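Long-range contacts in 223aa long hypothetical arylmalonate decarboxylase (Sulfolobus tokodaii, PDB 2DGD), which is of unknown function but is probably a lyase related to arylmalonate decarboxylase, of the aspartate/glutamate racemase superfamily: residues K39-C44 / Y72-G77; G114-K119 / I177-L182; E168-D173 / L195-V200. All coordinates share one frame; numbering follows the deposited sequence.

Contact 1 (K39-C44 / Y72-G77)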
ATOM      1  N   LYS A  39     -13.740  16.826 -39.309  1.00 47.04           N
ATOM      2  CA  LYS A  39     -14.481  16.030 -40.272  1.00 49.73           C
ATOM      3  C   LYS A  39     -13.606  14.918 -40.850  1.00 50.85           C
ATOM      4  O   LYS A  39     -12.468  15.157 -41.241  1.00 49.65           O
ATOM      5  CB  LYS A  39     -14.964  16.967 -41.388  1.00 52.17           C
ATOM      6  CG  LYS A  39     -15.619  16.312 -42.580  1.00 54.33           C
ATOM      7  CD  LYS A  39     -15.632  17.273 -43.773  1.00 57.00           C
ATOM      8  CE  LYS A  39     -16.523  18.493 -43.542  1.00 57.82           C
ATOM      9  NZ  LYS A  39     -17.983  18.144 -43.482  1.00 58.29           N
ATOM     10  N   PRO A  40     -14.121  13.675 -40.882  1.00 53.10           N
ATOM     11  CA  PRO A  40     -13.336  12.567 -41.436  1.00 54.85           C
ATOM     12  C   PRO A  40     -13.168  12.812 -42.933  1.00 56.58           C
ATOM     13  O   PRO A  40     -14.106  13.228 -43.606  1.00 56.14           O
ATOM     14  CB  PRO A  40     -14.195  11.344 -41.123  1.00 53.38           C
ATOM     15  CG  PRO A  40     -15.579  11.893 -41.150  1.00 53.21           C
ATOM     16  CD  PRO A  40     -15.432  13.199 -40.407  1.00 53.16           C
ATOM     17  N   THR A  41     -11.975  12.557 -43.455  1.00 60.14           N
ATOM     18  CA  THR A  41     -11.710  12.808 -44.869  1.00 63.43           C
ATOM     19  C   THR A  41     -11.441  11.588 -45.746  1.00 65.33           C
ATOM     20  O   THR A  41     -11.006  10.535 -45.269  1.00 64.94           O
ATOM     21  CB  THR A  41     -10.530  13.775 -45.025  1.00 63.49           C
ATOM     22  OG1 THR A  41      -9.427  13.303 -44.242  1.00 63.20           O
ATOM     23  CG2 THR A  41     -10.925  15.172 -44.563  1.00 64.04           C
ATOM     24  N   LYS A  42     -11.694  11.761 -47.042  1.00 67.71           N
ATOM     25  CA  LYS A  42     -11.504  10.704 -48.027  1.00 70.00           C
ATOM     26  C   LYS A  42     -10.039  10.300 -48.183  1.00 70.29           C
ATOM     27  O   LYS A  42      -9.648   9.193 -47.803  1.00 70.03           O
ATOM     28  CB  LYS A  42     -12.062  11.145 -49.386  1.00 71.37           C
ATOM     29  CG  LYS A  42     -11.886  10.112 -50.498  1.00 72.89           C
ATOM     30  CD  LYS A  42     -12.550   8.785 -50.134  1.00 73.70           C
ATOM     31  CE  LYS A  42     -12.307   7.718 -51.195  1.00 74.27           C
ATOM     32  NZ  LYS A  42     -10.866   7.349 -51.316  1.00 74.42           N
ATOM     33  N   GLY A  43      -9.234  11.200 -48.740  1.00 70.01           N
ATOM     34  CA  GLY A  43      -7.829  10.900 -48.947  1.00 70.24           C
ATOM     35  C   GLY A  43      -6.969  11.018 -47.705  1.00 70.08           C
ATOM     36  O   GLY A  43      -7.480  11.096 -46.587  1.00 70.47           O
ATOM     37  N   CYS A  44      -5.653  11.022 -47.905  1.00 69.79           N
ATOM     38  CA  CYS A  44      -4.711  11.146 -46.803  1.00 68.98           C
ATOM     39  C   CYS A  44      -3.988  12.489 -46.933  1.00 67.34           C
ATOM     40  O   CYS A  44      -3.035  12.774 -46.212  1.00 67.97           O
ATOM     41  CB  CYS A  44      -3.709   9.992 -46.830  1.00 69.89           C
ATOM     42  SG  CYS A  44      -3.115   9.507 -45.188  1.00 74.79           S
ATOM     43  N   TYR A  72      -1.333  18.099 -33.258  1.00 27.04           N
ATOM     44  CA  TYR A  72      -2.140  17.808 -34.440  1.00 27.84           C
ATOM     45  C   TYR A  72      -2.147  16.286 -34.541  1.00 28.63           C
ATOM     46  O   TYR A  72      -1.230  15.686 -35.096  1.00 28.42           O
ATOM     47  CB  TYR A  72      -1.504  18.415 -35.690  1.00 27.80           C
ATOM     48  CG  TYR A  72      -2.323  18.205 -36.943  1.00 28.64           C
ATOM     49  CD1 TYR A  72      -3.566  18.816 -37.094  1.00 29.47           C
ATOM     50  CD2 TYR A  72      -1.869  17.366 -37.964  1.00 28.66           C
ATOM     51  CE1 TYR A  72      -4.342  18.595 -38.230  1.00 29.33           C
ATOM     52  CE2 TYR A  72      -2.635  17.139 -39.104  1.00 28.55           C
ATOM     53  CZ  TYR A  72      -3.872  17.755 -39.229  1.00 29.66           C
ATOM     54  OH  TYR A  72      -4.652  17.530 -40.339  1.00 29.74           O
ATOM     55  N   GLY A  73      -3.183  15.665 -33.992  1.00 30.10           N
ATOM     56  CA  GLY A  73      -3.252  14.216 -33.986  1.00 33.66           C
ATOM     57  C   GLY A  73      -3.795  13.499 -35.198  1.00 35.84           C
ATOM     58  O   GLY A  73      -4.557  12.549 -35.060  1.00 36.77           O
ATOM     59  N   ARG A  74      -3.413  13.940 -36.386  1.00 39.05           N
ATOM     60  CA  ARG A  74      -3.869  13.294 -37.611  1.00 41.61           C
ATOM     61  C   ARG A  74      -2.648  13.053 -38.474  1.00 43.86           C
ATOM     62  O   ARG A  74      -1.568  13.586 -38.198  1.00 44.82           O
ATOM     63  CB  ARG A  74      -4.847  14.191 -38.367  1.00 41.02           C
ATOM     64  CG  ARG A  74      -6.006  14.682 -37.540  1.00 42.33           C
ATOM     65  CD  ARG A  74      -6.869  15.634 -38.337  1.00 44.05           C
ATOM     66  NE  ARG A  74      -7.461  14.986 -39.501  1.00 45.29           N
ATOM     67  CZ  ARG A  74      -8.235  15.606 -40.386  1.00 46.70           C
ATOM     68  NH1 ARG A  74      -8.735  14.938 -41.413  1.00 48.29           N
ATOM     69  NH2 ARG A  74      -8.504  16.897 -40.250  1.00 46.05           N
ATOM     70  N   THR A  75      -2.808  12.236 -39.508  1.00 45.37           N
ATOM     71  CA  THR A  75      -1.703  11.967 -40.416  1.00 47.53           C
ATOM     72  C   THR A  75      -2.038  12.769 -41.657  1.00 47.98           C
ATOM     73  O   THR A  75      -1.162  13.151 -42.432  1.00 49.04           O
ATOM     74  CB  THR A  75      -1.607  10.466 -40.772  1.00 48.40           C
ATOM     75  OG1 THR A  75      -1.473   9.697 -39.570  1.00 48.92           O
ATOM     76  CG2 THR A  75      -0.394  10.204 -41.659  1.00 49.67           C
ATOM     77  N   TYR A  76      -3.332  13.031 -41.806  1.00 47.99           N
ATOM     78  CA  TYR A  76      -3.868  13.781 -42.928  1.00 47.80           C
ATOM     79  C   TYR A  76      -3.199  15.144 -43.071  1.00 47.57           C
ATOM     80  O   TYR A  76      -3.184  15.941 -42.138  1.00 47.44           O
ATOM     81  CB  TYR A  76      -5.380  13.934 -42.737  1.00 47.50           C
ATOM     82  CG  TYR A  76      -6.094  14.729 -43.803  1.00 48.13           C
ATOM     83  CD1 TYR A  76      -6.241  16.108 -43.688  1.00 49.08           C
ATOM     84  CD2 TYR A  76      -6.672  14.094 -44.903  1.00 48.94           C
ATOM     85  CE1 TYR A  76      -6.956  16.839 -44.640  1.00 51.18           C
ATOM     86  CE2 TYR A  76      -7.389  14.811 -45.863  1.00 49.90           C
ATOM     87  CZ  TYR A  76      -7.531  16.182 -45.723  1.00 51.26           C
ATOM     88  OH  TYR A  76      -8.261  16.892 -46.650  1.00 51.46           O
ATOM     89  N   GLY A  77      -2.630  15.391 -44.247  1.00 47.75           N
ATOM     90  CA  GLY A  77      -1.979  16.659 -44.519  1.00 47.77           C
ATOM     91  C   GLY A  77      -0.587  16.839 -43.944  1.00 48.04           C
ATOM     92  O   GLY A  77       0.040  17.872 -44.165  1.00 48.41           O
TER
HETATM   93  O   HOH W   1     -10.882  17.286 -42.285  1.00 36.43           O

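Contact 2 (G114-K119 / I177-L182)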
ATOM      1  N   GLY A 114       5.635  -1.267 -37.199  1.00 20.82           N
ATOM      2  CA  GLY A 114       4.357  -1.931 -37.050  1.00 20.72           C
ATOM      3  C   GLY A 114       3.263  -0.920 -37.340  1.00 20.96           C
ATOM      4  O   GLY A 114       3.368   0.227 -36.919  1.00 21.34           O
ATOM      5  N   THR A 115       2.225  -1.324 -38.068  1.00 21.53           N
ATOM      6  CA  THR A 115       1.123  -0.416 -38.392  1.00 22.44           C
ATOM      7  C   THR A 115      -0.226  -1.131 -38.295  1.00 23.45           C
ATOM      8  O   THR A 115      -0.292  -2.351 -38.147  1.00 24.14           O
ATOM      9  CB  THR A 115       1.230   0.155 -39.830  1.00 21.75           C
ATOM     10  OG1 THR A 115       0.657  -0.774 -40.754  1.00 22.39           O
ATOM     11  CG2 THR A 115       2.667   0.394 -40.216  1.00 20.66           C
ATOM     12  N   PRO A 116      -1.324  -0.370 -38.350  1.00 24.01           N
ATOM     13  CA  PRO A 116      -2.633  -1.014 -38.269  1.00 25.24           C
ATOM     14  C   PRO A 116      -3.247  -1.125 -39.669  1.00 26.47           C
ATOM     15  O   PRO A 116      -4.313  -1.706 -39.845  1.00 25.97           O
ATOM     16  CB  PRO A 116      -3.407  -0.061 -37.373  1.00 24.27           C
ATOM     17  CG  PRO A 116      -2.935   1.265 -37.859  1.00 23.84           C
ATOM     18  CD  PRO A 116      -1.431   1.070 -38.048  1.00 23.82           C
ATOM     19  N   TYR A 117      -2.540  -0.576 -40.655  1.00 28.35           N
ATOM     20  CA  TYR A 117      -2.991  -0.541 -42.047  1.00 30.69           C
ATOM     21  C   TYR A 117      -2.880  -1.835 -42.842  1.00 32.02           C
ATOM     22  O   TYR A 117      -2.392  -2.852 -42.355  1.00 32.60           O
ATOM     23  CB  TYR A 117      -2.219   0.533 -42.813  1.00 30.84           C
ATOM     24  CG  TYR A 117      -1.979   1.800 -42.040  1.00 31.51           C
ATOM     25  CD1 TYR A 117      -3.038   2.529 -41.511  1.00 32.21           C
ATOM     26  CD2 TYR A 117      -0.687   2.283 -41.851  1.00 32.84           C
ATOM     27  CE1 TYR A 117      -2.820   3.711 -40.814  1.00 33.34           C
ATOM     28  CE2 TYR A 117      -0.453   3.459 -41.158  1.00 33.76           C
ATOM     29  CZ  TYR A 117      -1.522   4.172 -40.642  1.00 34.52           C
ATOM     30  OH  TYR A 117      -1.286   5.356 -39.978  1.00 34.97           O
ATOM     31  N   ILE A 118      -3.317  -1.755 -44.096  1.00 32.81           N
ATOM     32  CA  ILE A 118      -3.275  -2.880 -45.017  1.00 33.88           C
ATOM     33  C   ILE A 118      -2.048  -2.750 -45.913  1.00 34.52           C
ATOM     34  O   ILE A 118      -1.577  -1.646 -46.166  1.00 33.90           O
ATOM     35  CB  ILE A 118      -4.542  -2.922 -45.898  1.00 34.07           C
ATOM     36  CG1 ILE A 118      -4.752  -1.563 -46.564  1.00 33.94           C
ATOM     37  CG2 ILE A 118      -5.753  -3.308 -45.064  1.00 30.84           C
ATOM     38  CD1 ILE A 118      -5.959  -1.516 -47.472  1.00 33.87           C
ATOM     39  N   LYS A 119      -1.552  -3.888 -46.393  1.00 36.99           N
ATOM     40  CA  LYS A 119      -0.356  -3.970 -47.240  1.00 39.10           C
ATOM     41  C   LYS A 119       0.099  -2.706 -47.958  1.00 39.47           C
ATOM     42  O   LYS A 119       1.204  -2.212 -47.719  1.00 40.69           O
ATOM     43  CB  LYS A 119      -0.504  -5.097 -48.276  1.00 40.99           C
ATOM     44  CG  LYS A 119      -0.318  -6.507 -47.712  1.00 43.36           C
ATOM     45  CD  LYS A 119      -0.090  -7.539 -48.822  1.00 46.83           C
ATOM     46  CE  LYS A 119       0.174  -8.938 -48.245  1.00 49.35           C
ATOM     47  NZ  LYS A 119       0.485  -9.984 -49.280  1.00 49.97           N
ATOM     48  N   ILE A 177       5.533   2.111 -33.856  1.00 24.19           N
ATOM     49  CA  ILE A 177       4.154   1.708 -34.114  1.00 24.22           C
ATOM     50  C   ILE A 177       3.381   2.934 -34.578  1.00 24.77           C
ATOM     51  O   ILE A 177       3.122   3.848 -33.793  1.00 27.62           O
ATOM     52  CB  ILE A 177       3.503   1.114 -32.848  1.00 22.95           C
ATOM     53  CG1 ILE A 177       4.302  -0.101 -32.386  1.00 22.77           C
ATOM     54  CG2 ILE A 177       2.084   0.681 -33.140  1.00 22.05           C
ATOM     55  CD1 ILE A 177       3.840  -0.675 -31.066  1.00 23.15           C
ATOM     56  N   ALA A 178       3.010   2.943 -35.855  1.00 23.95           N
ATOM     57  CA  ALA A 178       2.296   4.069 -36.459  1.00 23.65           C
ATOM     58  C   ALA A 178       0.805   4.191 -36.143  1.00 23.56           C
ATOM     59  O   ALA A 178       0.161   3.231 -35.739  1.00 24.55           O
ATOM     60  CB  ALA A 178       2.495   4.039 -37.966  1.00 21.66           C
ATOM     61  N   CYS A 179       0.291   5.401 -36.346  1.00 23.54           N
ATOM     62  CA  CYS A 179      -1.111   5.781 -36.143  1.00 25.40           C
ATOM     63  C   CYS A 179      -1.497   6.102 -34.702  1.00 25.53           C
ATOM     64  O   CYS A 179      -1.278   5.305 -33.784  1.00 26.67           O
ATOM     65  CB  CYS A 179      -2.074   4.722 -36.701  1.00 26.27           C
ATOM     66  SG  CYS A 179      -3.680   5.434 -37.209  1.00 25.95           S
ATOM     67  N   THR A 180      -2.089   7.282 -34.526  1.00 24.04           N
ATOM     68  CA  THR A 180      -2.511   7.751 -33.220  1.00 22.95           C
ATOM     69  C   THR A 180      -3.841   7.168 -32.787  1.00 22.64           C
ATOM     70  O   THR A 180      -4.269   7.393 -31.658  1.00 22.37           O
ATOM     71  CB  THR A 180      -2.630   9.280 -33.190  1.00 22.81           C
ATOM     72  OG1 THR A 180      -3.620   9.699 -34.137  1.00 23.10           O
ATOM     73  CG2 THR A 180      -1.301   9.921 -33.520  1.00 22.15           C
ATOM     74  N   ALA A 181      -4.496   6.423 -33.674  1.00 23.18           N
ATOM     75  CA  ALA A 181      -5.786   5.805 -33.334  1.00 23.47           C
ATOM     76  C   ALA A 181      -5.584   4.586 -32.423  1.00 23.45           C
ATOM     77  O   ALA A 181      -6.492   4.175 -31.705  1.00 23.21           O
ATOM     78  CB  ALA A 181      -6.524   5.396 -34.589  1.00 22.00           C
ATOM     79  N   LEU A 182      -4.385   4.009 -32.463  1.00 22.69           N
ATOM     80  CA  LEU A 182      -4.063   2.868 -31.624  1.00 21.24           C
ATOM     81  C   LEU A 182      -3.738   3.332 -30.211  1.00 21.48           C
ATOM     82  O   LEU A 182      -2.989   4.290 -30.019  1.00 23.51           O
ATOM     83  CB  LEU A 182      -2.849   2.127 -32.180  1.00 20.26           C
ATOM     84  CG  LEU A 182      -3.002   1.238 -33.415  1.00 20.40           C
ATOM     85  CD1 LEU A 182      -1.629   0.717 -33.828  1.00 17.56           C
ATOM     86  CD2 LEU A 182      -3.951   0.079 -33.121  1.00 17.59           C
TER

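Contact 3 (E168-D173 / L195-V200)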
ATOM      1  N   GLU A 168      13.297 -10.682 -36.786  1.00 35.15           N
ATOM      2  CA  GLU A 168      13.703  -9.457 -37.459  1.00 35.04           C
ATOM      3  C   GLU A 168      13.757  -8.300 -36.467  1.00 33.54           C
ATOM      4  O   GLU A 168      14.719  -7.528 -36.448  1.00 32.92           O
ATOM      5  CB  GLU A 168      12.713  -9.075 -38.548  1.00 37.61           C
ATOM      6  CG  GLU A 168      12.273 -10.168 -39.474  1.00 43.35           C
ATOM      7  CD  GLU A 168      11.220  -9.643 -40.442  1.00 48.90           C
ATOM      8  OE1 GLU A 168      10.150  -9.189 -39.963  1.00 49.78           O
ATOM      9  OE2 GLU A 168      11.466  -9.668 -41.675  1.00 52.02           O
ATOM     10  N   VAL A 169      12.705  -8.173 -35.659  1.00 30.75           N
ATOM     11  CA  VAL A 169      12.622  -7.093 -34.684  1.00 28.10           C
ATOM     12  C   VAL A 169      13.908  -6.957 -33.891  1.00 27.55           C
ATOM     13  O   VAL A 169      14.356  -5.839 -33.621  1.00 27.90           O
ATOM     14  CB  VAL A 169      11.446  -7.300 -33.702  1.00 27.03           C
ATOM     15  CG1 VAL A 169      11.549  -6.314 -32.550  1.00 26.16           C
ATOM     16  CG2 VAL A 169      10.128  -7.099 -34.423  1.00 24.96           C
ATOM     17  N   LEU A 170      14.501  -8.094 -33.529  1.00 25.88           N
ATOM     18  CA  LEU A 170      15.738  -8.106 -32.755  1.00 23.12           C
ATOM     19  C   LEU A 170      16.913  -7.560 -33.526  1.00 22.40           C
ATOM     20  O   LEU A 170      17.974  -7.349 -32.962  1.00 21.80           O
ATOM     21  CB  LEU A 170      16.063  -9.520 -32.280  1.00 19.63           C
ATOM     22  CG  LEU A 170      15.099 -10.077 -31.235  1.00 17.61           C
ATOM     23  CD1 LEU A 170      15.575 -11.445 -30.791  1.00 16.08           C
ATOM     24  CD2 LEU A 170      15.014  -9.129 -30.042  1.00 12.56           C
ATOM     25  N   LYS A 171      16.724  -7.341 -34.821  1.00 23.80           N
ATOM     26  CA  LYS A 171      17.788  -6.802 -35.655  1.00 24.96           C
ATOM     27  C   LYS A 171      17.721  -5.282 -35.706  1.00 25.50           C
ATOM     28  O   LYS A 171      18.632  -4.631 -36.206  1.00 26.88           O
ATOM     29  CB  LYS A 171      17.684  -7.346 -37.080  1.00 25.16           C
ATOM     30  CG  LYS A 171      17.914  -8.832 -37.209  1.00 26.81           C
ATOM     31  CD  LYS A 171      17.587  -9.274 -38.618  1.00 29.47           C
ATOM     32  CE  LYS A 171      17.845 -10.747 -38.826  1.00 29.93           C
ATOM     33  NZ  LYS A 171      17.364 -11.122 -40.180  1.00 33.84           N
ATOM     34  N   ALA A 172      16.638  -4.716 -35.191  1.00 26.30           N
ATOM     35  CA  ALA A 172      16.455  -3.269 -35.205  1.00 26.07           C
ATOM     36  C   ALA A 172      17.011  -2.592 -33.957  1.00 25.34           C
ATOM     37  O   ALA A 172      17.348  -3.253 -32.974  1.00 23.92           O
ATOM     38  CB  ALA A 172      14.968  -2.940 -35.359  1.00 26.70           C
ATOM     39  N   ASP A 173      17.117  -1.269 -34.010  1.00 25.11           N
ATOM     40  CA  ASP A 173      17.607  -0.497 -32.876  1.00 26.19           C
ATOM     41  C   ASP A 173      16.405  -0.053 -32.070  1.00 26.63           C
ATOM     42  O   ASP A 173      16.524   0.323 -30.903  1.00 26.67           O
ATOM     43  CB  ASP A 173      18.363   0.747 -33.336  1.00 26.71           C
ATOM     44  CG  ASP A 173      19.631   0.415 -34.068  1.00 28.28           C
ATOM     45  OD1 ASP A 173      20.412  -0.396 -33.537  1.00 30.36           O
ATOM     46  OD2 ASP A 173      19.853   0.969 -35.168  1.00 29.82           O
ATOM     47  N   LEU A 195      11.545  -6.735 -25.413  1.00 27.38           N
ATOM     48  CA  LEU A 195      12.524  -6.625 -26.487  1.00 27.61           C
ATOM     49  C   LEU A 195      13.807  -5.919 -26.064  1.00 28.45           C
ATOM     50  O   LEU A 195      14.808  -5.964 -26.772  1.00 28.92           O
ATOM     51  CB  LEU A 195      11.912  -5.886 -27.676  1.00 26.34           C
ATOM     52  CG  LEU A 195      10.657  -6.495 -28.290  1.00 25.61           C
ATOM     53  CD1 LEU A 195      10.209  -5.624 -29.438  1.00 26.46           C
ATOM     54  CD2 LEU A 195      10.936  -7.905 -28.775  1.00 25.26           C
ATOM     55  N   ASP A 196      13.773  -5.265 -24.912  1.00 29.40           N
ATOM     56  CA  ASP A 196      14.934  -4.544 -24.408  1.00 30.45           C
ATOM     57  C   ASP A 196      15.468  -3.530 -25.419  1.00 29.32           C
ATOM     58  O   ASP A 196      16.658  -3.489 -25.707  1.00 30.18           O
ATOM     59  CB  ASP A 196      16.050  -5.520 -24.026  1.00 32.23           C
ATOM     60  CG  ASP A 196      17.249  -4.818 -23.391  1.00 36.20           C
ATOM     61  OD1 ASP A 196      18.303  -5.468 -23.205  1.00 37.84           O
ATOM     62  OD2 ASP A 196      17.140  -3.610 -23.074  1.00 37.51           O
HETATM   63  N   MSE A 197      14.578  -2.712 -25.958  1.00 29.13           N
HETATM   64  CA  MSE A 197      14.949  -1.677 -26.918  1.00 28.66           C
HETATM   65  C   MSE A 197      13.811  -0.676 -26.931  1.00 26.73           C
HETATM   66  O   MSE A 197      12.685  -1.001 -26.560  1.00 25.78           O
HETATM   67  CB  MSE A 197      15.130  -2.263 -28.317  1.00 31.80           C
HETATM   68  CG  MSE A 197      13.867  -2.884 -28.899  1.00 36.36           C
HETATM   69 SE   MSE A 197      14.016  -3.340 -30.770  1.00 39.86          SE
HETATM   70  CE  MSE A 197      14.893  -5.075 -30.551  1.00 37.27           C
ATOM     71  N   PRO A 198      14.083   0.561 -27.349  1.00 25.22           N
ATOM     72  CA  PRO A 198      12.975   1.516 -27.357  1.00 24.67           C
ATOM     73  C   PRO A 198      11.857   1.115 -28.324  1.00 24.61           C
ATOM     74  O   PRO A 198      12.108   0.702 -29.455  1.00 24.83           O
ATOM     75  CB  PRO A 198      13.656   2.832 -27.739  1.00 23.10           C
ATOM     76  CG  PRO A 198      14.837   2.393 -28.534  1.00 23.32           C
ATOM     77  CD  PRO A 198      15.338   1.198 -27.775  1.00 24.25           C
ATOM     78  N   VAL A 199      10.622   1.204 -27.848  1.00 23.25           N
ATOM     79  CA  VAL A 199       9.458   0.891 -28.660  1.00 22.21           C
ATOM     80  C   VAL A 199       8.678   2.194 -28.677  1.00 22.07           C
ATOM     81  O   VAL A 199       8.059   2.559 -27.680  1.00 22.92           O
ATOM     82  CB  VAL A 199       8.619  -0.231 -28.024  1.00 22.15           C
ATOM     83  CG1 VAL A 199       7.380  -0.500 -28.867  1.00 21.79           C
ATOM     84  CG2 VAL A 199       9.457  -1.492 -27.908  1.00 20.01           C
ATOM     85  N   VAL A 200       8.726   2.895 -29.807  1.00 20.84           N
ATOM     86  CA  VAL A 200       8.077   4.199 -29.941  1.00 19.95           C
ATOM     87  C   VAL A 200       6.735   4.224 -30.662  1.00 20.52           C
ATOM     88  O   VAL A 200       6.643   3.887 -31.844  1.00 21.82           O
ATOM     89  CB  VAL A 200       9.017   5.192 -30.665  1.00 18.62           C
ATOM     90  CG1 VAL A 200       8.360   6.558 -30.779  1.00 17.43           C
ATOM     91  CG2 VAL A 200      10.332   5.291 -29.924  1.00 17.90           C
TER

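Contact 1 (K39-C44 / Y72-G77)
Tyr-76 swings its ring out with CG anti to the backbone N (chi1 178°), while Thr-41 turns OG1 in between its own N and carbonyl carbon (chi1 51°), and the two side chains then meet tip to tip. The contact joins two loops of an alpha/beta lobe. Each follows the C-terminal end of an outer strand of a three-stranded parallel sheet, 31-38 and 69-72, with strand 6-13 between them. Thr-41 lays its methyl CG2 off-centre on the Tyr-76 ring as a CH-pi contact, 4.1 Å from the centroid. Gly-43 O comes to the same ring at the edge, in its plane, 3.5 Å from Tyr-76 CD2. Farther along, the two backbones are tied directly: Gly-77 N donates to Cys-44 O at 3.3 Å in a fairly straight bond (165° at the hydrogen), the donor standing above the carbonyl plane. Tyr-76 CA points its hydrogen at the same oxygen, so Cys-44 O is gripped by an N-H and, more softly, by a C-H. The ring of Tyr-76 also meets Phe-52 of helix 49-63. The backbone O of Tyr-76 accepts from Tyr-72 OH at 2.8 Å, a bond within segment 72-77. Arg-74 is buried, and one face of its guanidinium, toward the rim of that group, receives Tyr-76 CD1, 3.5 Å above the guanidinium plane. Thr-41 OG1 sits at the guanidinium edge, but the angle to NH1 is too poor for a hydrogen bond. A water also links Arg-74 to segment 39-44, donating to Lys-39 O at 2.9 Å and accepting from Arg-74 NH2 at 3.2 Å.

Contact 2 (G114-K119 / I177-L182)
Gly-114 and Ile-177 form a parallel beta bridge at the C-terminal ends of the two inner strands, 110-115 and 174-177, of a four-stranded parallel sheet, and beyond it the two segments continue as loops packed against each other. This is the second alpha/beta lobe of the fold, and the contact is almost wholly buried. Ala-178 N donates to Gly-114 O at 2.9 Å, nearly along the C=O axis, and Ile-177 CA adds a C-H contact to the same oxygen. Past the bridge, side chains take over. Pro-116 sets CG against Cys-179 CB at 3.7 Å and CB against Leu-182 CD1 at 4.0 Å, so its ring touches both Cys-179 and Leu-182; Ile-150 of helix 147-151 packs on both Pro-116 and Leu-182. Tyr-117 has CG anti to the carbonyl carbon (chi1 -40°), beside the backbone N and hence on the side of the preceding Pro-116, whose CD lies over the centre of one face of the Tyr-117 ring. Tyr-117 OH lies 3.4 Å from Cys-179 CB. Cys-179 SG makes an oblique sulfur-aromatic contact with this ring, 5.2 Å from the centroid, while Cys-179 N is bound by Glu-202 OE2. Arg-121 makes a cation-pi contact with Tyr-117. An alanine in place of Tyr-117 would probably open a gap beside Cys-179 CB and SG, strip Pro-116 CD of the ring beneath it and leave the Arg-121 charge without its aromatic partner. The start of the Tyr-117 loop is held by an ST turn: Thr-115 OG1, which is also hydrogen-bonded to Thr-122 OG1, accepts from Tyr-117 N at 3.2 Å.

Contact 3 (E168-D173 / L195-V200)
Val-169 and Met-197 face each other across the type I turn from Val-169 to Ala-172, in the segment that begins on helix 166-169, and the chain that leaves helix 187-195 through Asp-196, with positive phi, on its way to strand 199-201; the closest pair of CA atoms is Asp-173 CA and Met-197 CA, 6.6 Å apart. Met-197, modelled as selenomethionine, has more of its surface buried here than any other residue of the contact. Its CG lies between the backbone N and the carbonyl carbon (chi1 62°), and a bend at chi3 (83°) turns CE into the turn. There CE lies 4.1 Å from Val-169 CG1 and also 4.1 Å from Leu-170 CD2, the Leu-170 side chain crossing that of Met-197 at about a right angle. Val-169 CG1 meets Leu-195 CD1 as well, again with the side chains roughly perpendicular. Val-175, on an inner strand, 174-177, of the four-stranded parallel sheet, touches Val-169, Leu-195 and Met-197 alike. At the other end Pro-198 CD rests 3.5 Å from Asp-173 O, while the Asp-173 carboxylate is engaged away from the contact, OD2 accepting from Arg-109 N and Lys-110 N. With methyls meeting methyls and carbonyl oxygens, and not a single hydrogen bond between the segments, the cohesion probably comes mainly from burial of apolar surface, with little directional restraint.

Contact 2 is the middle of the three. Contact 1, its centre about 14 Å from that of contact 2, belongs to the other lobe and meets it through a probable hydrogen bond, Gly-73 O to Thr-180 OG1 at 3.1 Å. Contact 3 shares the four-stranded sheet of contact 2, their centres about 17 Å apart, and joins it where Ile-177 N probably bonds Val-200 O at 2.9 Å. Contacts 1 and 3 lie on opposite sides of the chain's centre, their own centres about 29 Å apart. In this superfamily the active site lies between the two lobes, at the C-terminal ends of the strands; the loops of contacts 1 and 2 are consistent with such a site, whereas contact 3 packs farther out.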